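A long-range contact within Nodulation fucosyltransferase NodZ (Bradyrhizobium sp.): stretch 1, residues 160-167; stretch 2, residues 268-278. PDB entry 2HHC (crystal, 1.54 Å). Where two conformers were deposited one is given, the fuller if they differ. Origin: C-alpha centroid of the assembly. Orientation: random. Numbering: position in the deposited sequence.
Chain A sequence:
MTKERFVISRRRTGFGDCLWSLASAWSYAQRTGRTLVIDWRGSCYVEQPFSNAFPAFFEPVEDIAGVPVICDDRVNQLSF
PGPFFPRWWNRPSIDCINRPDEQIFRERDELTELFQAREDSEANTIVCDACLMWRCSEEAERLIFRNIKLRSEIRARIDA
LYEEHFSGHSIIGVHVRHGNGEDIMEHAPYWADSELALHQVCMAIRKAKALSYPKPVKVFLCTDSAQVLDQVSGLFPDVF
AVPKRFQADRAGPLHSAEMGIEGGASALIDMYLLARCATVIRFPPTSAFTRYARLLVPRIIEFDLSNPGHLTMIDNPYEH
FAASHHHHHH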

# COMPACT_ATOMS: atom_id res chain seq x y z
N ALA A 160 -9.21 -19.20 1.68
CA ALA A 160 -8.81 -20.55 1.26
C ALA A 160 -7.33 -20.80 1.45
O ALA A 160 -6.92 -21.84 1.98
CB ALA A 160 -9.23 -20.79 -0.15
N LEU A 161 -6.49 -19.84 1.04
CA LEU A 161 -5.05 -19.93 1.19
C LEU A 161 -4.58 -20.00 2.67
O LEU A 161 -3.71 -20.75 3.03
CB LEU A 161 -4.35 -18.76 0.47
CG LEU A 161 -4.48 -18.89 -1.05
CD1 LEU A 161 -4.34 -17.53 -1.76
CD2 LEU A 161 -3.40 -19.78 -1.59
N TYR A 162 -5.24 -19.23 3.52
CA TYR A 162 -4.94 -19.26 4.93
C TYR A 162 -5.20 -20.67 5.50
O TYR A 162 -4.38 -21.26 6.18
CB TYR A 162 -5.76 -18.21 5.69
CG TYR A 162 -5.34 -18.16 7.12
CD1 TYR A 162 -4.25 -17.39 7.52
CD2 TYR A 162 -5.99 -18.94 8.06
CE1 TYR A 162 -3.86 -17.40 8.88
CE2 TYR A 162 -5.63 -18.93 9.35
CZ TYR A 162 -4.56 -18.18 9.76
OH TYR A 162 -4.34 -18.27 11.14
N GLU A 163 -6.37 -21.22 5.23
CA GLU A 163 -6.71 -22.54 5.69
C GLU A 163 -5.73 -23.58 5.15
O GLU A 163 -5.30 -24.48 5.88
CB GLU A 163 -8.13 -22.85 5.25
CG GLU A 163 -8.64 -24.26 5.42
CD GLU A 163 -8.48 -24.83 6.80
OE1 GLU A 163 -8.32 -24.05 7.77
OE2 GLU A 163 -8.60 -26.07 6.91
N GLU A 164 -5.35 -23.43 3.90
CA GLU A 164 -4.54 -24.43 3.20
C GLU A 164 -3.09 -24.44 3.65
O GLU A 164 -2.46 -25.49 3.59
CB GLU A 164 -4.62 -24.20 1.68
CG GLU A 164 -5.94 -24.60 1.10
CD GLU A 164 -6.33 -23.89 -0.17
OE1 GLU A 164 -5.53 -23.04 -0.68
OE2 GLU A 164 -7.49 -24.13 -0.61
N HIS A 165 -2.55 -23.32 4.11
CA HIS A 165 -1.08 -23.18 4.36
C HIS A 165 -0.71 -22.57 5.71
O HIS A 165 0.32 -22.94 6.29
CB HIS A 165 -0.45 -22.29 3.29
CG HIS A 165 -0.65 -22.76 1.90
ND1 HIS A 165 0.09 -23.80 1.36
CD2 HIS A 165 -1.48 -22.34 0.92
CE1 HIS A 165 -0.31 -24.01 0.12
NE2 HIS A 165 -1.26 -23.14 -0.17
N PHE A 166 -1.49 -21.61 6.18
CA PHE A 166 -1.20 -20.81 7.37
C PHE A 166 -1.72 -21.45 8.67
O PHE A 166 -1.01 -21.46 9.70
CB PHE A 166 -1.80 -19.42 7.24
CG PHE A 166 -1.03 -18.48 6.40
CD1 PHE A 166 -0.93 -18.66 5.04
CD2 PHE A 166 -0.38 -17.41 6.98
CE1 PHE A 166 -0.18 -17.72 4.23
CE2 PHE A 166 0.33 -16.55 6.23
CZ PHE A 166 0.44 -16.70 4.87
N SER A 167 -2.95 -21.97 8.66
CA SER A 167 -3.54 -22.55 9.83
C SER A 167 -2.68 -23.71 10.32
O SER A 167 -2.25 -24.57 9.56
CB SER A 167 -4.97 -23.02 9.50
OG SER A 167 -5.54 -23.66 10.62
N LEU A 268 -2.88 -7.78 -3.74
CA LEU A 268 -3.60 -7.62 -2.48
C LEU A 268 -3.60 -8.91 -1.66
O LEU A 268 -3.45 -8.87 -0.43
CB LEU A 268 -5.03 -7.13 -2.74
CG LEU A 268 -5.13 -5.68 -3.23
CD1 LEU A 268 -6.46 -5.36 -3.85
CD2 LEU A 268 -4.78 -4.67 -2.09
N ILE A 269 -3.81 -10.04 -2.33
CA ILE A 269 -3.75 -11.31 -1.65
C ILE A 269 -2.41 -11.48 -0.91
O ILE A 269 -2.36 -11.86 0.30
CB ILE A 269 -4.04 -12.48 -2.61
CG1 ILE A 269 -5.49 -12.42 -3.09
CG2 ILE A 269 -3.75 -13.84 -1.93
CD1 ILE A 269 -5.74 -13.23 -4.37
N ASP A 270 -1.32 -11.22 -1.62
CA ASP A 270 0.01 -11.33 -0.99
C ASP A 270 0.18 -10.32 0.16
O ASP A 270 0.67 -10.65 1.24
CB ASP A 270 1.09 -11.02 -2.02
CG ASP A 270 1.44 -12.22 -2.93
OD1 ASP A 270 0.94 -13.33 -2.67
OD2 ASP A 270 2.24 -11.98 -3.91
N MET A 271 -0.25 -9.07 -0.03
CA MET A 271 -0.07 -8.01 0.98
C MET A 271 -0.79 -8.38 2.28
O MET A 271 -0.27 -8.20 3.37
CB MET A 271 -0.56 -6.67 0.43
CG MET A 271 0.27 -6.10 -0.63
SD MET A 271 -0.53 -4.68 -1.30
CE MET A 271 -0.51 -3.66 0.07
N TYR A 272 -2.04 -8.86 2.14
CA TYR A 272 -2.84 -9.21 3.29
C TYR A 272 -2.37 -10.51 3.95
O TYR A 272 -2.35 -10.60 5.18
CB TYR A 272 -4.31 -9.24 2.86
CG TYR A 272 -4.98 -7.88 2.84
CD1 TYR A 272 -4.72 -6.92 1.89
CD2 TYR A 272 -5.96 -7.55 3.79
CE1 TYR A 272 -5.31 -5.71 1.89
CE2 TYR A 272 -6.57 -6.35 3.77
CZ TYR A 272 -6.28 -5.41 2.83
OH TYR A 272 -6.91 -4.17 2.80
N LEU A 273 -1.94 -11.51 3.19
CA LEU A 273 -1.43 -12.72 3.78
C LEU A 273 -0.09 -12.47 4.49
O LEU A 273 0.18 -13.05 5.52
CB LEU A 273 -1.32 -13.81 2.76
CG LEU A 273 -2.62 -14.53 2.36
CD1 LEU A 273 -2.35 -15.42 1.24
CD2 LEU A 273 -3.22 -15.28 3.57
N LEU A 274 0.76 -11.62 3.96
CA LEU A 274 1.98 -11.26 4.66
C LEU A 274 1.68 -10.73 6.06
O LEU A 274 2.45 -11.00 7.03
CB LEU A 274 2.81 -10.25 3.86
CG LEU A 274 3.56 -10.80 2.66
CD1 LEU A 274 4.03 -9.72 1.73
CD2 LEU A 274 4.78 -11.65 3.09
N ALA A 275 0.59 -10.00 6.22
CA ALA A 275 0.23 -9.45 7.53
C ALA A 275 -0.25 -10.47 8.56
O ALA A 275 -0.48 -10.14 9.72
CB ALA A 275 -0.79 -8.35 7.37
N ARG A 276 -0.41 -11.71 8.11
CA ARG A 276 -0.80 -12.86 8.93
C ARG A 276 0.37 -13.72 9.37
O ARG A 276 0.22 -14.74 10.06
CB ARG A 276 -1.77 -13.77 8.13
CG ARG A 276 -3.08 -13.14 7.59
CD ARG A 276 -4.17 -12.86 8.63
NE ARG A 276 -4.90 -14.06 9.05
CZ ARG A 276 -5.91 -14.64 8.39
NH1 ARG A 276 -6.30 -14.23 7.17
NH2 ARG A 276 -6.48 -15.71 8.91
N CYS A 277 1.56 -13.36 8.92
CA CYS A 277 2.76 -14.14 9.24
C CYS A 277 3.29 -13.85 10.64
O CYS A 277 2.91 -12.87 11.28
CB CYS A 277 3.83 -13.85 8.21
SG CYS A 277 3.43 -14.41 6.54
N ALA A 278 4.14 -14.76 11.12
CA ALA A 278 4.77 -14.61 12.41
C ALA A 278 5.97 -13.71 12.35
O ALA A 278 6.27 -13.01 13.30
CB ALA A 278 5.13 -15.97 12.97

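Two helical segments more than a hundred residues apart in sequence meet here chiefly through side chains; no hydrogen bond passes between them. The helix axes approach to 11.4 Å and run in broadly the same direction, at 52° to one another, and together the stretches bury about 360 Å² of surface. The contact rests on three residues of stretch 1, Leu161, Tyr162 and Phe166, all with CA-to-CB bonds directed toward the partner, while Ala160 stays out of reach.

Leu161 begins the apolar part of the contact. Its CD1 lies 3.7 Å from CG2 of Ile269, and its CB lies 4.0 Å from CD1 of Leu273. Ile269 and Leu273 are one helical turn apart, so their side chains emerge on the same side of their helix and a single leucine can touch both. Branched aliphatic groups suit this place because they fill space without leaving polar atoms unpaired.

Near the backbone of Tyr162, its CB reaches CD2 of Leu273 at 4.4 Å, a loose apolar contact. Farther out, with chi1 in the t well, the ring receives the guanidinium of Arg276 flat against one face: the centres are 3.6 Å apart, the planes differ by only 18°, and CE1 of Tyr162 lies 3.1 Å from NH2 of Arg276. This is both a stack and a cation-pi interaction, pairing the positive charge with the electron-rich ring. Arg276, with chi1, chi2 and chi3 all in the m well, folds its chain back to bring the group over the ring. The pairing suits an exposed site, since the guanidinium can use its face against the tyrosine while its edge remains available to solvent.

Glu163, Glu164 and His165 make no contact with stretch 2, and the two glutamates are exposed, where charged groups are readily hydrated. The backbone then brings Phe166 round to the partner; the helix widens into a pi-type turn over 162-166.

Phe166 is buried and gives up the largest area of any residue in the contact, 78 Å². CD2 of Leu273 sits over one face of its ring, with CE1 of Phe166 4.0 Å from that methyl, in a CH-pi arrangement. CE2 of Phe166 also lies 3.6 Å from the carbonyl O of Leu273. At the ring edge, CE2 of Phe166 lies 3.8 Å from SG of Cys277, whose polarizable sulfur packs well against an aromatic rim. A broad, flat, uncharged ring thus serves several neighbours at once, and Leu273, touching all three contact residues of stretch 1, is their common partner.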